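Local coordinates for beta-galactosidase (Bacteroides thetaiotaomicron, PDB 5MUJ), which probably acts as an arabinofuranosidase that trims chain B of the plant pectin rhamnogalacturonan II, at residues Asp61-Val65 with Lys334-Ile338; Lys71-Val77 with Thr92-Asp98; Phe125-Met131 with Lys207-Trp212. All coordinates share one frame; numbering follows the deposited sequence.

Contact 1 of 3, residues Asp61-Val65 with Lys334-Ile338; sequences DCPTV and KSYVI. With RAM (alpha-L-rhamnopyranose), chain B.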
# COMPACT_ATOMS: atom_id res chain seq x y z
N ASP A 61 -9.82 -1.45 1.45
CA ASP A 61 -8.59 -0.64 1.45
C ASP A 61 -7.49 -1.29 0.61
O ASP A 61 -7.65 -2.42 0.07
CB ASP A 61 -8.16 -0.49 2.94
CG ASP A 61 -7.23 0.66 3.25
OD1 ASP A 61 -6.56 1.24 2.39
OD2 ASP A 61 -7.14 0.97 4.46
N CYS A 62 -6.38 -0.58 0.48
CA CYS A 62 -5.09 -1.12 0.08
C CYS A 62 -5.09 -1.66 -1.34
O CYS A 62 -4.85 -2.83 -1.54
CB CYS A 62 -4.65 -2.26 1.02
SG CYS A 62 -4.47 -1.88 2.77
N PRO A 63 -5.42 -0.78 -2.33
CA PRO A 63 -5.32 -1.17 -3.70
C PRO A 63 -3.93 -1.44 -4.24
O PRO A 63 -2.97 -0.68 -3.96
CB PRO A 63 -5.92 0.04 -4.44
CG PRO A 63 -5.54 1.20 -3.56
CD PRO A 63 -5.76 0.65 -2.19
N THR A 64 -3.83 -2.50 -5.04
CA THR A 64 -2.68 -2.71 -5.89
C THR A 64 -3.23 -2.97 -7.29
O THR A 64 -4.02 -3.91 -7.47
CB THR A 64 -1.83 -3.90 -5.43
OG1 THR A 64 -1.55 -3.80 -4.04
CG2 THR A 64 -0.49 -3.96 -6.17
N VAL A 65 -2.83 -2.15 -8.24
CA VAL A 65 -3.38 -2.25 -9.62
C VAL A 65 -2.31 -2.72 -10.58
O VAL A 65 -1.19 -2.23 -10.59
CB VAL A 65 -4.01 -0.94 -10.15
CG1 VAL A 65 -4.46 -1.08 -11.63
CG2 VAL A 65 -5.18 -0.51 -9.29
N LYS A 334 -3.31 6.62 1.13
CA LYS A 334 -2.75 5.35 0.64
C LYS A 334 -2.81 5.42 -0.85
O LYS A 334 -3.74 6.01 -1.37
CB LYS A 334 -3.39 4.12 1.27
CG LYS A 334 -3.47 4.21 2.79
CD LYS A 334 -3.96 2.93 3.38
CE LYS A 334 -4.07 3.04 4.89
NZ LYS A 334 -4.58 1.77 5.45
N SER A 335 -1.76 4.98 -1.54
CA SER A 335 -1.63 5.20 -3.00
C SER A 335 -1.37 3.96 -3.81
O SER A 335 -0.64 3.05 -3.42
CB SER A 335 -0.47 6.16 -3.28
OG SER A 335 -0.66 7.40 -2.62
N TYR A 336 -1.99 3.95 -4.98
CA TYR A 336 -1.46 3.23 -6.12
C TYR A 336 -1.75 4.06 -7.37
O TYR A 336 -2.86 4.52 -7.56
CB TYR A 336 -2.05 1.82 -6.22
CG TYR A 336 -1.06 0.85 -6.76
CD1 TYR A 336 -0.84 0.74 -8.14
CD2 TYR A 336 -0.25 0.07 -5.89
CE1 TYR A 336 0.11 -0.11 -8.64
CE2 TYR A 336 0.70 -0.80 -6.40
CZ TYR A 336 0.88 -0.89 -7.78
OH TYR A 336 1.80 -1.75 -8.34
N VAL A 337 -0.73 4.27 -8.20
CA VAL A 337 -0.79 5.24 -9.28
C VAL A 337 -0.47 4.57 -10.63
O VAL A 337 0.54 3.87 -10.80
CB VAL A 337 0.16 6.44 -9.02
CG1 VAL A 337 -0.07 7.56 -10.02
CG2 VAL A 337 -0.04 7.00 -7.62
N ILE A 338 -1.36 4.77 -11.60
CA ILE A 338 -1.15 4.22 -12.92
C ILE A 338 -1.12 5.41 -13.86
O ILE A 338 -2.04 6.22 -13.81
CB ILE A 338 -2.33 3.31 -13.34
CG1 ILE A 338 -2.49 2.11 -12.40
CG2 ILE A 338 -2.14 2.82 -14.76
CD1 ILE A 338 -1.36 1.10 -12.41
C1 RAM B . -4.11 3.30 10.98
C2 RAM B . -4.20 2.41 9.77
C3 RAM B . -5.47 2.78 8.99
C4 RAM B . -5.37 4.26 8.62
C5 RAM B . -5.12 5.23 9.79
C6 RAM B . -4.63 6.58 9.32
O2 RAM B . -3.00 2.60 8.97
O3 RAM B . -5.64 1.97 7.83
O4 RAM B . -6.61 4.66 8.06
O5 RAM B . -4.24 4.73 10.83
O HOH W 1 -2.32 1.18 -1.95
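Lys334 and Asp61 meet through a salt bridge, NZ of the lysine lying 2.9 Å from OD2 of the aspartate. The ammonium approaches that oxygen from its syn side, 31° out of the carboxylate plane. Lys334 NZ also donates to O3 of a bound rhamnose at 2.6 Å. A lysine suits the place because its chain, extended beyond CG, spans the space from its strand to both acceptors. Deeper in, the Tyr336 ring lies against the backbone of the facing strand: Thr64 CA sits over one face, 4.0 Å from the ring centroid, and Val65 N stands over the same face, closer to the ring centre. The methyl Thr64 CG2 touches CE2 of Tyr336 at 3.4 Å; OG1 lies beside the backbone N (chi1 -49°), which leaves the methyl anti to that N. Beyond the ring, Val65 CG1 packs on Ile338 CG1 at 3.8 Å, two branched side chains crossing at about a right angle. Where the backbones stand too far apart to pair, a water lies 2.8 Å from Pro63 O and 2.9 Å from Ser335 O. In the second shell, Arg357 makes another salt bridge to Asp61 OD2 and also binds the rhamnose. Nearly parallel innermost strands of neighbouring sheets, bearing sugar-binding residues at one end, are typical of a beta-propeller, here of five blades, with its glycan pocket near the central axis.

Contact 2 of 3, residues Lys71-Val77 with Thr92-Asp98; sequences KWLMTYV and TWIAESD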
# COMPACT_ATOMS: atom_id res chain seq x y z
N LYS A 71 -6.56 -6.63 -19.66
CA LYS A 71 -7.40 -6.52 -18.47
C LYS A 71 -6.65 -5.89 -17.31
O LYS A 71 -5.52 -6.29 -17.01
CB LYS A 71 -7.84 -7.90 -17.99
CG LYS A 71 -8.95 -7.88 -16.94
CD LYS A 71 -10.33 -7.64 -17.54
CE LYS A 71 -10.88 -8.86 -18.26
NZ LYS A 71 -12.24 -8.61 -18.82
N TRP A 72 -7.32 -4.96 -16.63
CA TRP A 72 -6.80 -4.36 -15.42
C TRP A 72 -7.30 -5.14 -14.19
O TRP A 72 -8.47 -5.50 -14.10
CB TRP A 72 -7.21 -2.90 -15.30
CG TRP A 72 -6.64 -2.05 -16.41
CD1 TRP A 72 -7.27 -1.63 -17.57
CD2 TRP A 72 -5.32 -1.53 -16.48
NE1 TRP A 72 -6.41 -0.90 -18.34
CE2 TRP A 72 -5.21 -0.80 -17.68
CE3 TRP A 72 -4.21 -1.60 -15.63
CZ2 TRP A 72 -4.02 -0.16 -18.05
CZ3 TRP A 72 -3.04 -0.95 -16.00
CH2 TRP A 72 -2.95 -0.23 -17.17
N LEU A 73 -6.39 -5.39 -13.25
CA LEU A 73 -6.70 -6.14 -12.04
C LEU A 73 -6.35 -5.28 -10.81
O LEU A 73 -5.48 -4.44 -10.91
CB LEU A 73 -5.89 -7.42 -12.07
CG LEU A 73 -6.20 -8.33 -13.26
CD1 LEU A 73 -5.14 -9.39 -13.38
CD2 LEU A 73 -7.58 -8.94 -13.10
N MSE A 74 -7.16 -5.39 -9.75
CA MSE A 74 -6.87 -4.72 -8.48
C MSE A 74 -7.04 -5.71 -7.36
O MSE A 74 -8.12 -6.23 -7.14
CB MSE A 74 -7.82 -3.54 -8.26
CG MSE A 74 -7.45 -2.79 -6.97
SE MSE A 74 -8.96 -1.74 -6.36
CE MSE A 74 -9.16 -0.58 -7.94
N THR A 75 -5.97 -5.92 -6.59
CA THR A 75 -6.14 -6.61 -5.28
C THR A 75 -6.46 -5.56 -4.24
O THR A 75 -6.10 -4.42 -4.39
CB THR A 75 -4.94 -7.47 -4.76
OG1 THR A 75 -3.72 -6.69 -4.73
CG2 THR A 75 -4.72 -8.68 -5.55
N TYR A 76 -7.25 -5.96 -3.25
CA TYR A 76 -7.61 -5.09 -2.12
C TYR A 76 -7.92 -5.92 -0.86
O TYR A 76 -8.13 -7.12 -0.93
CB TYR A 76 -8.74 -4.14 -2.47
CG TYR A 76 -10.07 -4.81 -2.81
CD1 TYR A 76 -11.00 -5.07 -1.81
CD2 TYR A 76 -10.40 -5.13 -4.15
CE1 TYR A 76 -12.21 -5.70 -2.09
CE2 TYR A 76 -11.63 -5.75 -4.44
CZ TYR A 76 -12.54 -5.98 -3.43
OH TYR A 76 -13.75 -6.58 -3.70
N VAL A 77 -7.87 -5.26 0.30
CA VAL A 77 -8.17 -5.96 1.53
C VAL A 77 -9.57 -5.56 2.01
O VAL A 77 -10.05 -4.44 1.77
CB VAL A 77 -7.09 -5.71 2.62
CG1 VAL A 77 -5.72 -6.09 2.04
CG2 VAL A 77 -7.13 -4.27 3.16
N THR A 92 -7.93 -10.84 1.42
CA THR A 92 -7.54 -10.17 0.22
C THR A 92 -8.44 -10.71 -0.89
O THR A 92 -8.62 -11.92 -1.08
CB THR A 92 -6.09 -10.38 -0.11
OG1 THR A 92 -5.29 -10.04 1.04
CG2 THR A 92 -5.63 -9.53 -1.30
N TRP A 93 -8.95 -9.74 -1.64
CA TRP A 93 -9.85 -9.97 -2.78
C TRP A 93 -9.19 -9.39 -4.04
O TRP A 93 -8.25 -8.60 -4.02
CB TRP A 93 -11.21 -9.29 -2.53
CG TRP A 93 -12.00 -9.83 -1.40
CD1 TRP A 93 -11.67 -9.77 -0.06
CD2 TRP A 93 -13.25 -10.49 -1.45
NE1 TRP A 93 -12.63 -10.37 0.71
CE2 TRP A 93 -13.62 -10.83 -0.12
CE3 TRP A 93 -14.10 -10.86 -2.51
CZ2 TRP A 93 -14.80 -11.50 0.18
CZ3 TRP A 93 -15.24 -11.54 -2.21
CH2 TRP A 93 -15.62 -11.83 -0.90
N ILE A 94 -9.80 -9.74 -5.15
CA ILE A 94 -9.39 -9.26 -6.50
C ILE A 94 -10.61 -8.80 -7.32
O ILE A 94 -11.66 -9.42 -7.28
CB ILE A 94 -8.49 -10.28 -7.24
CG1 ILE A 94 -7.73 -9.64 -8.39
CG2 ILE A 94 -9.29 -11.48 -7.77
CD1 ILE A 94 -6.65 -10.51 -8.98
N ALA A 95 -10.41 -7.69 -8.03
CA ALA A 95 -11.45 -7.18 -8.91
C ALA A 95 -10.82 -6.90 -10.25
O ALA A 95 -9.62 -6.75 -10.41
CB ALA A 95 -12.06 -5.91 -8.38
N GLU A 96 -11.68 -6.95 -11.26
CA GLU A 96 -11.24 -6.66 -12.63
C GLU A 96 -11.93 -5.41 -13.25
O GLU A 96 -12.97 -4.98 -12.78
CB GLU A 96 -11.46 -7.86 -13.57
CG GLU A 96 -12.93 -8.21 -13.81
CD GLU A 96 -13.14 -9.31 -14.81
OE1 GLU A 96 -12.27 -10.18 -15.01
OE2 GLU A 96 -14.22 -9.29 -15.41
N SER A 97 -11.27 -4.86 -14.27
CA SER A 97 -11.74 -3.69 -15.03
C SER A 97 -11.18 -3.70 -16.44
O SER A 97 -10.04 -4.14 -16.71
CB SER A 97 -11.29 -2.38 -14.37
OG SER A 97 -11.72 -1.25 -15.11
N ASP A 98 -12.01 -3.18 -17.33
CA ASP A 98 -11.59 -2.87 -18.71
C ASP A 98 -11.16 -1.43 -18.91
O ASP A 98 -10.59 -1.12 -19.97
CB ASP A 98 -12.73 -3.17 -19.70
CG ASP A 98 -13.12 -4.63 -19.72
OD1 ASP A 98 -12.26 -5.50 -19.94
OD2 ASP A 98 -14.32 -4.89 -19.55
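Trp72 pairs with Ser97, Met74 with Ala95 and Tyr76 with Trp93 in the antiparallel beta hairpin formed by strands 71-79 and 90-97, the middle two strands of a four-stranded propeller blade. Each of these three is a hydrogen-bonded pair with two backbone bonds; the straightest, Trp93 N to Tyr76 O, spans 2.8 Å with an N-H...O angle of 175°. Lys71 begins the hairpin and can be followed outward. From CB the chain leaves anti to the backbone N, then bends at chi2 and chi3, which folds it back over the partner strand. CG and CD run past the carbonyl of Ser97, CD 3.6 Å from its O; CE comes 3.8 Å from Glu96 OE1; and NZ ends in a salt bridge to Asp98 OD1 at 3.3 Å, its hydrogen bond weak. A long, flexible lysine fits this partly exposed border, greasy along its stem and charged at its end. Glu96 OE2 is 4.0 Å from the same NZ, but its stronger tie is a salt bridge to Arg104 on the next strand. At the other end Tyr76 lies flat beneath its partner: Trp93 CB rests over one ring face, 3.7 Å from CZ, while the hydroxyl bonds to Thr105. The two rings are nearly parallel but slid apart, and the small Ala95 fits its methyl in plane at the edge of the tyrosine, CB 4.0 Å from CE2.

Contact 3 of 3, residues Phe125-Met131 with Lys207-Trp212; sequences FPALPDM and KSTVYW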
# COMPACT_ATOMS: atom_id res chain seq x y z
N PHE A 125 -0.34 -7.79 -0.99
CA PHE A 125 0.24 -6.77 -1.82
C PHE A 125 1.11 -7.45 -2.88
O PHE A 125 2.22 -7.90 -2.65
CB PHE A 125 1.08 -5.78 -1.03
CG PHE A 125 0.43 -5.30 0.23
CD1 PHE A 125 -0.59 -4.37 0.21
CD2 PHE A 125 0.83 -5.83 1.43
CE1 PHE A 125 -1.19 -3.96 1.40
CE2 PHE A 125 0.25 -5.44 2.62
CZ PHE A 125 -0.77 -4.52 2.61
N PRO A 126 0.58 -7.62 -4.09
CA PRO A 126 1.41 -8.26 -5.08
C PRO A 126 2.83 -7.68 -5.20
O PRO A 126 3.06 -6.49 -4.90
CB PRO A 126 0.61 -8.04 -6.37
CG PRO A 126 -0.78 -8.11 -5.89
CD PRO A 126 -0.80 -7.45 -4.55
N ALA A 127 3.75 -8.55 -5.60
CA ALA A 127 5.16 -8.25 -5.67
C ALA A 127 5.70 -8.26 -7.07
O ALA A 127 5.06 -8.74 -8.02
CB ALA A 127 5.93 -9.27 -4.83
N LEU A 128 6.88 -7.68 -7.21
CA LEU A 128 7.63 -7.61 -8.41
C LEU A 128 6.85 -6.88 -9.54
O LEU A 128 6.85 -7.33 -10.70
CB LEU A 128 8.05 -9.01 -8.87
CG LEU A 128 8.61 -9.96 -7.81
CD1 LEU A 128 9.13 -11.22 -8.49
CD2 LEU A 128 9.69 -9.33 -6.95
N PRO A 129 6.24 -5.73 -9.21
CA PRO A 129 5.57 -4.97 -10.27
C PRO A 129 6.63 -4.38 -11.23
O PRO A 129 7.72 -4.04 -10.78
CB PRO A 129 4.89 -3.84 -9.51
CG PRO A 129 5.82 -3.61 -8.33
CD PRO A 129 6.26 -4.99 -7.92
N ASP A 130 6.28 -4.23 -12.51
CA ASP A 130 7.04 -3.38 -13.41
C ASP A 130 6.97 -1.97 -12.80
O ASP A 130 5.88 -1.42 -12.62
CB ASP A 130 6.41 -3.42 -14.80
CG ASP A 130 7.24 -2.70 -15.86
OD1 ASP A 130 8.07 -1.83 -15.58
OD2 ASP A 130 7.01 -3.00 -17.03
N MSE A 131 8.13 -1.43 -12.46
CA MSE A 131 8.23 -0.12 -11.78
C MSE A 131 8.25 1.05 -12.72
O MSE A 131 8.17 2.19 -12.28
CB MSE A 131 9.53 -0.05 -11.00
CG MSE A 131 9.48 -1.00 -9.83
SE MSE A 131 11.25 -0.99 -9.01
CE MSE A 131 11.11 0.72 -8.05
N LYS A 207 2.21 -2.53 5.93
CA LYS A 207 2.30 -2.85 4.47
C LYS A 207 3.76 -3.08 4.06
O LYS A 207 4.66 -2.49 4.71
CB LYS A 207 1.66 -1.74 3.60
CG LYS A 207 2.00 -1.85 2.13
CD LYS A 207 1.08 -1.09 1.17
CE LYS A 207 1.53 -1.26 -0.28
NZ LYS A 207 0.56 -0.61 -1.22
N SER A 208 3.99 -3.99 3.11
CA SER A 208 5.25 -4.23 2.44
C SER A 208 5.04 -4.33 0.93
O SER A 208 3.94 -4.65 0.49
CB SER A 208 5.85 -5.56 2.91
OG SER A 208 4.94 -6.63 2.58
N THR A 209 6.08 -4.07 0.15
CA THR A 209 6.05 -4.34 -1.31
C THR A 209 7.47 -4.69 -1.69
O THR A 209 8.41 -4.02 -1.22
CB THR A 209 5.55 -3.14 -2.14
OG1 THR A 209 4.15 -2.97 -1.90
CG2 THR A 209 5.76 -3.38 -3.60
N VAL A 210 7.65 -5.79 -2.40
CA VAL A 210 8.96 -6.23 -2.86
C VAL A 210 9.15 -5.89 -4.32
O VAL A 210 8.28 -6.20 -5.17
CB VAL A 210 9.15 -7.75 -2.63
CG1 VAL A 210 10.46 -8.26 -3.23
CG2 VAL A 210 9.03 -8.06 -1.14
N TYR A 211 10.27 -5.26 -4.64
CA TYR A 211 10.65 -4.86 -6.00
C TYR A 211 11.79 -5.73 -6.52
O TYR A 211 12.64 -6.14 -5.74
CB TYR A 211 11.06 -3.38 -5.98
CG TYR A 211 9.92 -2.47 -5.55
CD1 TYR A 211 8.88 -2.18 -6.46
CD2 TYR A 211 9.85 -1.91 -4.29
CE1 TYR A 211 7.81 -1.39 -6.08
CE2 TYR A 211 8.79 -1.12 -3.90
CZ TYR A 211 7.76 -0.84 -4.80
OH TYR A 211 6.72 -0.05 -4.38
N TRP A 212 11.80 -6.02 -7.83
CA TRP A 212 12.94 -6.64 -8.50
C TRP A 212 13.86 -5.51 -8.97
O TRP A 212 13.48 -4.72 -9.81
CB TRP A 212 12.53 -7.51 -9.71
CG TRP A 212 13.71 -8.02 -10.48
CD1 TRP A 212 14.78 -8.71 -9.98
CD2 TRP A 212 13.95 -7.87 -11.89
NE1 TRP A 212 15.67 -9.00 -10.99
CE2 TRP A 212 15.19 -8.49 -12.17
CE3 TRP A 212 13.25 -7.27 -12.94
CZ2 TRP A 212 15.73 -8.53 -13.47
CZ3 TRP A 212 13.79 -7.31 -14.23
CH2 TRP A 212 15.02 -7.94 -14.48
O HOH W 2 5.04 -7.25 -2.33
O HOH W 3 2.36 -4.17 -3.92
O HOH W 4 9.74 -4.84 -9.36
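Phe125 packs face-on against the aliphatic stem of Lys207, whose CG stands over the ring centre, 3.8 Å from the centroid and 9° off the normal. The extended lysine crosses the face obliquely, CB near CZ and CE near CD1, and so a flat aromatic suits the site. With an alanine here, the Lys207 stem would probably lose its platform and be freer to turn. Tight packing resumes around Tyr211: Pro129 CG sits 3.7 Å from CE1 of that ring, and CG of the selenomethionine Met131 3.6 Å from CD1, its selenium coming obliquely in a Met-aromatic contact. The tyrosine hydroxyl is held by the backbone of Ile276. Between these clusters the backbones make one direct bond, Leu128 N to Val210 O at 2.9 Å. Elsewhere water does the joining: one molecule links Phe125 O to Val210 N, another lies between Pro126 O and Thr209 OG1, and a third ties Pro129 O to Trp212 N. That last bridge lies toward the looser end, where the Trp212 ring is exposed. Apolar clusters, with single waters joining the polar groups between them, imply that adjoining blades meet largely by packing, bound water satisfying backbone groups not paired directly.

Overall arrangement
Contact 2 holds one blade together from within, whereas contacts 1 and 3 join blade to blade. Strand 59-68 links contacts 1 and 2, whose centres are 10 Å apart: Asp61 O lies 2.9 Å from Val77 N, a probable hydrogen bond. The same strand reaches contact 3, centred 12 Å from contact 1, where Cys62 CB packs 3.9 Å from Phe125 CE1; Tyr336 OH comes 3.9 Å from Pro129 CB. Along the chain, contact 1 encloses both others, bringing the blade of strand 331-340, which includes strand 45-51, against that of strand 59-68. It alone of the three touches the rhamnose directly, whereas the side chains of Val77 and Lys207 each stay about 8 Å from a bound rhamnose.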